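Local structure of methylxanthine N1-demethylase NdmA (Pseudomonas putida, 6ICN) at residues W35-T40 with K279-F284; N217-F222 with T244-F249; P248-L253 with V265-S270. The protein catalyses the N1-demethylation of caffeine to theobromine and formaldehyde, the first step of caffeine degradation, as a Rieske [2Fe-2S] oxygenase using NADH and O2. One frame throughout, in Å; residues are numbered along the deposited sequence.

Contact 1. Residues W35-T40 with K279-F284; sequences WHPVCT and KNFLIF
Phe281 pushes its ring against the backbone of Pro37 to Thr40, where 35-40, an outer strand of the Rieske-domain sheet, crosses 279-284 of the catalytic-domain sheet at 82°. The strand axes approach to 8.0 Å, so side chains make the join in place of a shared backbone ladder. Pro37 CG lies 3.8 Å from Phe281 CD1, the two side chains sliding past each other in opposite directions. The far end of the ring meets the main chain, with Phe281 CZ 3.6 Å from Cys39 N, while Thr40 CG2 abuts the ring edge in its plane, 3.9 Å from Phe281 CD2. An alanine at Phe281 would be likely to open a gap between Pro37 and Thr40 and strip the Cys39 peptide of its apolar cover. Beside the ring, Lys279 leaves its backbone with CG turned opposite the N (chi1 177°) and stays extended, which carries the amine across to the other strand. Behind this first shell stands Glu43, in the helix that follows Thr40: it forms a salt bridge with Lys279 NZ, and its backbone N is capped by Thr40 OG1. The ammonium thus ties a main-chain carbonyl to a carboxylate. Lys279 NZ donates to Val38 O at 2.9 Å, reaching the oxygen from 16° off the carbonyl plane.

Contact 2. Residues N217-F222 with T244-F249; sequences NGQFRF and TCSMPF
Phe220 and Cys245 form the hydrogen-bonded pair that fixes the register between 219-222 and 244-246. Cys245 N donates to Phe220 O over 2.7 Å, and Phe220 N returns a bond to Cys245 O. Gln219-Ser246 and Arg221-Thr244 flank it as non-hydrogen-bonded pairs, and Gln219 CA comes within 3.1 Å of Cys245 O in a CA-H...O contact. Past the strand end, Met247 N donates to Gly218 O at 3.0 Å; a water also donates to this oxygen and bridges it to Met247 O.

Among the polar side chains, Arg221 grips Gln219 side-on. Its NE and NH2 both reach Gln219 OE1, with NE at 2.9 Å, and the oxygen lies at the edge of the guanidinium in its plane. This double grip on one oxygen fixes which end of the amide faces Arg221. Thr244 CG2 also lies 3.2 Å from Gln219 OE1. Gln219 NE2 donates to a water that also bonds Ser246 OG, and Ser246 OG is hydrogen-bonded to Tyr156 N as well.

The apolar contacts gather on the face of Phe220 and Cys245. Cys245 SG sits 3.9 Å from Phe222 CE1, obliquely to the ring. Met247, bent at chi2 and chi3 (-71° and -72°), brings SD to 4.3 Å from Phe220 CD2, a Met-aromatic contact. Trp338 meets the Phe220 ring edge-to-face and also touches Met247. The pairing is a regular antiparallel ladder within the large catalytic-domain sheet, with helix 330-348 packed on Phe220 and Met247, and Trp183 of helix 179-186 on Cys245.

Contact 3. Residues P248-L253 with V265-S270; sequences PFAINL and VLFNVS. With CFF (caffeine), chain F.
Asn268 O takes the N-H of Ile251 at 2.8 Å, and Ala250 CA adds a CA-H...O contact to the same oxygen. The return bond, Asn268 N to Ile251 O, completes the hydrogen-bonded pair; two residues on, Leu253 and Leu266 exchange a second set, Leu253 N to Leu266 O being 2.8 Å with an N-H...O angle of 171°. Between them, Phe267 CA approaches Ile251 O to 3.3 Å. This is the ladder of the hairpin formed by strands 250-257 and 263-274, in the middle of the catalytic-domain sheet, and one face of it lines the caffeine pocket. On that face Leu253 and Leu266 lie side by side pointing the same way, Leu253 CD2 4.0 Å from Leu266 CD1. Leu266 CG stands beside the backbone N (chi1 -57°), and the branch beyond it sets CD1 over the flat face of caffeine, 3.4 Å from C4 of the ligand. On the other face, Asn252 crosses Phe267 at about a right angle; its OD1 packs 3.8 Å from Val265 CG1 while accepting from Ser158 N. Ala250 CB rests 3.9 Å from Val269 CG2. Before strand 250-253, at Phe249, a water lies 2.8 Å from Phe249 O and also near Asn268 OD1, while Asn268 ND2 bonds Tyr173 OH.

How the contacts relate
Contacts 2 and 3 lie side by side in one antiparallel sheet, centres 9 Å apart, sharing Pro248 and Phe249 at the turn between strands 239-246 and 250-257; farther along these strands, Thr244 N is probably hydrogen-bonded to Asn252 O at 2.8 Å. The sheet continues from contact 3 into contact 1, also 9 Å away, through a probable hydrogen bond from Phe267 N to Ile283 O at 2.8 Å. Contact 1 brings in the Rieske domain, and His36 CE1 touches Phe249 CD2 at 3.8 Å. Contact 3 alone reaches caffeine, through Leu266. The Phe281 side chain of contact 1 is about 12 Å from caffeine, and the Phe222 side chain of contact 2 about 10 Å from caffeine. The Asn268 side chain of contact 3 is about 10 Å from the cobalt ion.

Contact 1. Residues W35-T40 with K279-F284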
# COMPACT_ATOMS: atom_id res chain seq x y z
N TRP A 35 -22.84 -28.07 -18.67
CA TRP A 35 -22.92 -26.61 -18.73
C TRP A 35 -22.46 -26.01 -17.41
O TRP A 35 -22.94 -26.40 -16.34
CB TRP A 35 -24.36 -26.16 -19.01
CG TRP A 35 -24.87 -26.56 -20.38
CD1 TRP A 35 -25.45 -27.76 -20.73
CD2 TRP A 35 -24.86 -25.76 -21.57
NE1 TRP A 35 -25.78 -27.75 -22.07
CE2 TRP A 35 -25.44 -26.53 -22.60
CE3 TRP A 35 -24.42 -24.46 -21.86
CZ2 TRP A 35 -25.60 -26.05 -23.90
CZ3 TRP A 35 -24.57 -23.99 -23.16
CH2 TRP A 35 -25.17 -24.77 -24.15
N HIS A 36 -21.57 -25.02 -17.49
CA HIS A 36 -21.13 -24.29 -16.31
C HIS A 36 -21.32 -22.80 -16.52
O HIS A 36 -21.03 -22.30 -17.61
CB HIS A 36 -19.65 -24.57 -16.00
CG HIS A 36 -19.33 -26.02 -15.80
ND1 HIS A 36 -19.64 -26.70 -14.64
CD2 HIS A 36 -18.71 -26.91 -16.61
CE1 HIS A 36 -19.24 -27.96 -14.76
NE2 HIS A 36 -18.67 -28.11 -15.94
N PRO A 37 -21.72 -22.06 -15.49
CA PRO A 37 -21.80 -20.60 -15.61
C PRO A 37 -20.40 -20.02 -15.56
O PRO A 37 -19.54 -20.49 -14.80
CB PRO A 37 -22.62 -20.19 -14.37
CG PRO A 37 -22.19 -21.23 -13.32
CD PRO A 37 -21.93 -22.52 -14.10
N VAL A 38 -20.16 -18.98 -16.35
CA VAL A 38 -18.84 -18.36 -16.36
C VAL A 38 -18.88 -16.90 -15.96
O VAL A 38 -17.84 -16.38 -15.51
CB VAL A 38 -18.14 -18.53 -17.72
CG1 VAL A 38 -17.89 -20.03 -17.97
CG2 VAL A 38 -18.96 -17.89 -18.87
N CYS A 39 -20.01 -16.23 -16.09
CA CYS A 39 -20.13 -14.83 -15.72
C CYS A 39 -21.61 -14.48 -15.68
O CYS A 39 -22.44 -15.23 -16.20
CB CYS A 39 -19.38 -13.93 -16.71
SG CYS A 39 -20.05 -13.91 -18.42
N THR A 40 -21.92 -13.37 -15.03
CA THR A 40 -23.25 -12.80 -15.18
C THR A 40 -23.31 -11.99 -16.47
O THR A 40 -22.29 -11.56 -17.02
CB THR A 40 -23.62 -11.88 -14.01
OG1 THR A 40 -22.76 -10.73 -14.02
CG2 THR A 40 -23.49 -12.62 -12.67
N LYS A 279 -15.53 -19.68 -8.97
CA LYS A 279 -16.28 -18.44 -9.09
C LYS A 279 -17.73 -18.81 -8.87
O LYS A 279 -18.30 -19.60 -9.65
CB LYS A 279 -16.05 -17.79 -10.46
CG LYS A 279 -16.85 -16.53 -10.71
CD LYS A 279 -16.61 -16.06 -12.15
CE LYS A 279 -17.30 -14.72 -12.39
NZ LYS A 279 -17.01 -14.20 -13.78
N ASN A 280 -18.32 -18.30 -7.80
CA ASN A 280 -19.62 -18.77 -7.34
C ASN A 280 -20.71 -17.74 -7.60
O ASN A 280 -20.48 -16.53 -7.50
CB ASN A 280 -19.54 -19.13 -5.85
CG ASN A 280 -18.48 -20.18 -5.60
OD1 ASN A 280 -18.68 -21.35 -5.93
ND2 ASN A 280 -17.33 -19.76 -5.06
N PHE A 281 -21.90 -18.24 -7.94
CA PHE A 281 -23.04 -17.40 -8.26
C PHE A 281 -24.20 -17.73 -7.32
O PHE A 281 -24.49 -18.91 -7.08
CB PHE A 281 -23.48 -17.61 -9.72
CG PHE A 281 -22.38 -17.33 -10.73
CD1 PHE A 281 -21.44 -18.32 -11.05
CD2 PHE A 281 -22.28 -16.09 -11.35
CE1 PHE A 281 -20.43 -18.07 -11.98
CE2 PHE A 281 -21.26 -15.83 -12.29
CZ PHE A 281 -20.33 -16.81 -12.60
N LEU A 282 -24.84 -16.69 -6.79
CA LEU A 282 -26.09 -16.83 -6.05
C LEU A 282 -27.15 -15.94 -6.69
O LEU A 282 -26.93 -14.74 -6.89
CB LEU A 282 -25.93 -16.44 -4.57
CG LEU A 282 -27.26 -16.52 -3.78
CD1 LEU A 282 -27.69 -17.98 -3.62
CD2 LEU A 282 -27.17 -15.82 -2.42
N ILE A 283 -28.27 -16.55 -7.03
CA ILE A 283 -29.48 -15.83 -7.42
C ILE A 283 -30.53 -16.17 -6.38
O ILE A 283 -30.69 -17.34 -6.01
CB ILE A 283 -29.96 -16.25 -8.82
CG1 ILE A 283 -28.83 -16.15 -9.83
CG2 ILE A 283 -31.14 -15.39 -9.26
CD1 ILE A 283 -29.22 -16.60 -11.23
N PHE A 284 -31.26 -15.17 -5.88
CA PHE A 284 -32.30 -15.48 -4.91
C PHE A 284 -33.59 -14.78 -5.28
O PHE A 284 -33.59 -13.68 -5.85
CB PHE A 284 -31.88 -15.16 -3.45
CG PHE A 284 -31.70 -13.70 -3.16
CD1 PHE A 284 -30.48 -13.08 -3.37
CD2 PHE A 284 -32.75 -12.95 -2.64
CE1 PHE A 284 -30.31 -11.74 -3.09
CE2 PHE A 284 -32.59 -11.59 -2.38
CZ PHE A 284 -31.37 -10.99 -2.60

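Contact 2. Residues N217-F222 with T244-F249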
# COMPACT_ATOMS: atom_id res chain seq x y z
N ASN A 217 -33.89 -37.20 -13.65
CA ASN A 217 -33.56 -36.27 -14.73
C ASN A 217 -32.23 -35.56 -14.48
O ASN A 217 -32.08 -34.38 -14.78
CB ASN A 217 -34.67 -35.25 -14.94
CG ASN A 217 -35.91 -35.84 -15.58
OD1 ASN A 217 -35.88 -36.96 -16.13
ND2 ASN A 217 -37.01 -35.10 -15.53
N GLY A 218 -31.26 -36.29 -13.94
CA GLY A 218 -29.95 -35.71 -13.68
C GLY A 218 -29.91 -34.76 -12.50
O GLY A 218 -28.96 -33.96 -12.40
N GLN A 219 -30.89 -34.83 -11.61
CA GLN A 219 -30.98 -33.99 -10.43
C GLN A 219 -31.05 -34.85 -9.18
O GLN A 219 -31.67 -35.92 -9.19
CB GLN A 219 -32.21 -33.08 -10.47
CG GLN A 219 -32.39 -32.35 -11.80
CD GLN A 219 -33.79 -31.79 -11.96
OE1 GLN A 219 -34.71 -32.20 -11.26
NE2 GLN A 219 -33.95 -30.85 -12.88
N PHE A 220 -30.42 -34.39 -8.10
CA PHE A 220 -30.70 -34.92 -6.78
C PHE A 220 -31.86 -34.14 -6.18
O PHE A 220 -31.83 -32.90 -6.16
CB PHE A 220 -29.47 -34.82 -5.87
CG PHE A 220 -28.84 -36.15 -5.53
CD1 PHE A 220 -29.62 -37.28 -5.36
CD2 PHE A 220 -27.46 -36.25 -5.35
CE1 PHE A 220 -29.04 -38.51 -5.03
CE2 PHE A 220 -26.87 -37.49 -5.02
CZ PHE A 220 -27.67 -38.60 -4.87
N ARG A 221 -32.88 -34.85 -5.69
CA ARG A 221 -34.03 -34.22 -5.06
C ARG A 221 -34.18 -34.74 -3.64
O ARG A 221 -34.15 -35.96 -3.42
CB ARG A 221 -35.32 -34.47 -5.86
CG ARG A 221 -35.24 -33.97 -7.29
CD ARG A 221 -36.60 -33.90 -7.92
NE ARG A 221 -36.50 -33.49 -9.31
CZ ARG A 221 -37.55 -33.30 -10.10
NH1 ARG A 221 -38.78 -33.48 -9.62
NH2 ARG A 221 -37.38 -32.92 -11.36
N PHE A 222 -34.34 -33.83 -2.68
CA PHE A 222 -34.55 -34.21 -1.29
C PHE A 222 -35.13 -33.03 -0.52
O PHE A 222 -34.98 -31.87 -0.92
CB PHE A 222 -33.26 -34.74 -0.63
CG PHE A 222 -32.03 -33.86 -0.81
CD1 PHE A 222 -31.21 -34.00 -1.93
CD2 PHE A 222 -31.69 -32.93 0.16
CE1 PHE A 222 -30.07 -33.20 -2.08
CE2 PHE A 222 -30.55 -32.12 0.02
CZ PHE A 222 -29.75 -32.25 -1.11
N THR A 244 -33.52 -29.19 -5.33
CA THR A 244 -33.39 -29.79 -6.65
C THR A 244 -32.00 -29.46 -7.14
O THR A 244 -31.71 -28.30 -7.46
CB THR A 244 -34.44 -29.25 -7.62
OG1 THR A 244 -35.74 -29.41 -7.06
CG2 THR A 244 -34.35 -29.99 -8.95
N CYS A 245 -31.12 -30.45 -7.17
CA CYS A 245 -29.69 -30.21 -7.41
C CYS A 245 -29.33 -30.76 -8.78
O CYS A 245 -29.15 -31.97 -8.93
CB CYS A 245 -28.84 -30.85 -6.32
SG CYS A 245 -29.27 -30.32 -4.63
N SER A 246 -29.23 -29.88 -9.77
CA SER A 246 -28.80 -30.28 -11.11
C SER A 246 -27.33 -30.66 -11.08
O SER A 246 -26.46 -29.81 -10.84
CB SER A 246 -29.05 -29.15 -12.11
OG SER A 246 -30.44 -28.87 -12.22
N MET A 247 -27.03 -31.93 -11.33
CA MET A 247 -25.64 -32.39 -11.22
C MET A 247 -24.79 -31.77 -12.30
O MET A 247 -25.25 -31.64 -13.44
CB MET A 247 -25.55 -33.93 -11.29
CG MET A 247 -26.24 -34.60 -10.11
SD MET A 247 -25.29 -34.35 -8.57
CE MET A 247 -23.91 -35.41 -8.89
N PRO A 248 -23.54 -31.41 -11.98
CA PRO A 248 -22.83 -31.65 -10.71
C PRO A 248 -22.81 -30.53 -9.68
O PRO A 248 -22.53 -30.82 -8.53
CB PRO A 248 -21.40 -31.91 -11.17
CG PRO A 248 -21.26 -31.08 -12.42
CD PRO A 248 -22.62 -31.03 -13.06
N PHE A 249 -23.03 -29.26 -10.06
CA PHE A 249 -22.67 -28.18 -9.15
C PHE A 249 -23.77 -27.17 -8.86
O PHE A 249 -23.52 -26.19 -8.14
CB PHE A 249 -21.45 -27.42 -9.68
CG PHE A 249 -20.21 -28.27 -9.82
CD1 PHE A 249 -19.83 -29.16 -8.81
CD2 PHE A 249 -19.44 -28.18 -10.96
CE1 PHE A 249 -18.70 -29.96 -8.97
CE2 PHE A 249 -18.30 -28.97 -11.13
CZ PHE A 249 -17.93 -29.87 -10.11
O HOH W 1 -27.53 -32.46 -14.75
O HOH W 2 -31.57 -30.20 -14.59

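Contact 3. Residues P248-L253 with V265-S270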
# COMPACT_ATOMS: atom_id res chain seq x y z
N PRO A 248 -23.54 -31.41 -11.98
CA PRO A 248 -22.83 -31.65 -10.71
C PRO A 248 -22.81 -30.53 -9.68
O PRO A 248 -22.53 -30.82 -8.53
CB PRO A 248 -21.40 -31.91 -11.17
CG PRO A 248 -21.26 -31.08 -12.42
CD PRO A 248 -22.62 -31.03 -13.06
N PHE A 249 -23.03 -29.26 -10.06
CA PHE A 249 -22.67 -28.18 -9.15
C PHE A 249 -23.77 -27.17 -8.86
O PHE A 249 -23.52 -26.19 -8.14
CB PHE A 249 -21.45 -27.42 -9.68
CG PHE A 249 -20.21 -28.27 -9.82
CD1 PHE A 249 -19.83 -29.16 -8.81
CD2 PHE A 249 -19.44 -28.18 -10.96
CE1 PHE A 249 -18.70 -29.96 -8.97
CE2 PHE A 249 -18.30 -28.97 -11.13
CZ PHE A 249 -17.93 -29.87 -10.11
N ALA A 250 -24.97 -27.35 -9.38
CA ALA A 250 -26.03 -26.36 -9.20
C ALA A 250 -27.02 -26.83 -8.14
O ALA A 250 -27.42 -27.99 -8.14
CB ALA A 250 -26.76 -26.10 -10.52
N ILE A 251 -27.40 -25.92 -7.25
CA ILE A 251 -28.37 -26.22 -6.19
C ILE A 251 -29.52 -25.23 -6.25
O ILE A 251 -29.31 -24.01 -6.14
CB ILE A 251 -27.72 -26.20 -4.80
CG1 ILE A 251 -26.61 -27.26 -4.72
CG2 ILE A 251 -28.77 -26.41 -3.70
CD1 ILE A 251 -25.63 -26.95 -3.61
N ASN A 252 -30.75 -25.75 -6.39
CA ASN A 252 -31.96 -24.95 -6.29
C ASN A 252 -32.64 -25.31 -4.97
O ASN A 252 -33.08 -26.45 -4.79
CB ASN A 252 -32.88 -25.20 -7.48
CG ASN A 252 -34.09 -24.27 -7.50
OD1 ASN A 252 -34.04 -23.19 -8.10
ND2 ASN A 252 -35.17 -24.69 -6.85
N LEU A 253 -32.69 -24.36 -4.04
CA LEU A 253 -33.27 -24.58 -2.71
C LEU A 253 -34.52 -23.72 -2.56
O LEU A 253 -34.43 -22.49 -2.50
CB LEU A 253 -32.25 -24.28 -1.61
CG LEU A 253 -32.79 -24.23 -0.18
CD1 LEU A 253 -33.50 -25.54 0.20
CD2 LEU A 253 -31.66 -23.93 0.82
N VAL A 265 -36.32 -18.57 -2.56
CA VAL A 265 -35.58 -19.54 -3.37
C VAL A 265 -34.12 -19.11 -3.45
O VAL A 265 -33.84 -17.95 -3.77
CB VAL A 265 -36.17 -19.68 -4.78
CG1 VAL A 265 -35.45 -20.78 -5.55
CG2 VAL A 265 -37.68 -19.96 -4.72
N LEU A 266 -33.21 -20.04 -3.19
CA LEU A 266 -31.78 -19.80 -3.35
C LEU A 266 -31.26 -20.68 -4.47
O LEU A 266 -31.44 -21.91 -4.45
CB LEU A 266 -31.01 -20.11 -2.06
CG LEU A 266 -31.47 -19.33 -0.82
CD1 LEU A 266 -30.96 -20.04 0.42
CD2 LEU A 266 -30.96 -17.89 -0.88
N PHE A 267 -30.60 -20.07 -5.45
CA PHE A 267 -30.01 -20.81 -6.56
C PHE A 267 -28.52 -20.54 -6.52
O PHE A 267 -28.07 -19.41 -6.74
CB PHE A 267 -30.64 -20.38 -7.89
CG PHE A 267 -30.03 -21.04 -9.09
CD1 PHE A 267 -30.38 -22.35 -9.45
CD2 PHE A 267 -29.12 -20.36 -9.89
CE1 PHE A 267 -29.83 -22.94 -10.57
CE2 PHE A 267 -28.56 -20.95 -11.03
CZ PHE A 267 -28.92 -22.25 -11.37
N ASN A 268 -27.75 -21.57 -6.20
CA ASN A 268 -26.31 -21.43 -6.04
C ASN A 268 -25.60 -22.37 -7.00
O ASN A 268 -25.93 -23.56 -7.06
CB ASN A 268 -25.88 -21.70 -4.59
CG ASN A 268 -24.46 -21.24 -4.30
OD1 ASN A 268 -23.52 -22.04 -4.41
ND2 ASN A 268 -24.28 -19.94 -3.96
N VAL A 269 -24.65 -21.84 -7.77
CA VAL A 269 -23.88 -22.67 -8.70
C VAL A 269 -22.43 -22.20 -8.73
O VAL A 269 -22.14 -21.00 -8.67
CB VAL A 269 -24.54 -22.68 -10.10
CG1 VAL A 269 -24.69 -21.23 -10.66
CG2 VAL A 269 -23.79 -23.60 -11.07
N SER A 270 -21.50 -23.16 -8.81
CA SER A 270 -20.07 -22.89 -8.81
C SER A 270 -19.50 -23.09 -10.20
O SER A 270 -19.72 -24.14 -10.82
CB SER A 270 -19.32 -23.80 -7.83
OG SER A 270 -19.80 -23.71 -6.50
N1 CFF F . -27.33 -21.90 2.64
C2 CFF F . -28.54 -22.05 3.27
C10 CFF F . -26.48 -23.06 2.42
C6 CFF F . -26.91 -20.69 2.25
N3 CFF F . -29.33 -20.97 3.48
O11 CFF F . -28.90 -23.13 3.62
C12 CFF F . -30.62 -21.11 4.15
C4 CFF F . -28.91 -19.74 3.08
C5 CFF F . -27.72 -19.60 2.47
N9 CFF F . -29.48 -18.53 3.17
O13 CFF F . -25.85 -20.57 1.70
N7 CFF F . -27.57 -18.29 2.17
C8 CFF F . -28.65 -17.64 2.60
C14 CFF F . -26.57 -17.45 1.52
O HOH W 3 -20.94 -25.91 -6.05
O HOH W 4 -23.00 -24.86 -5.69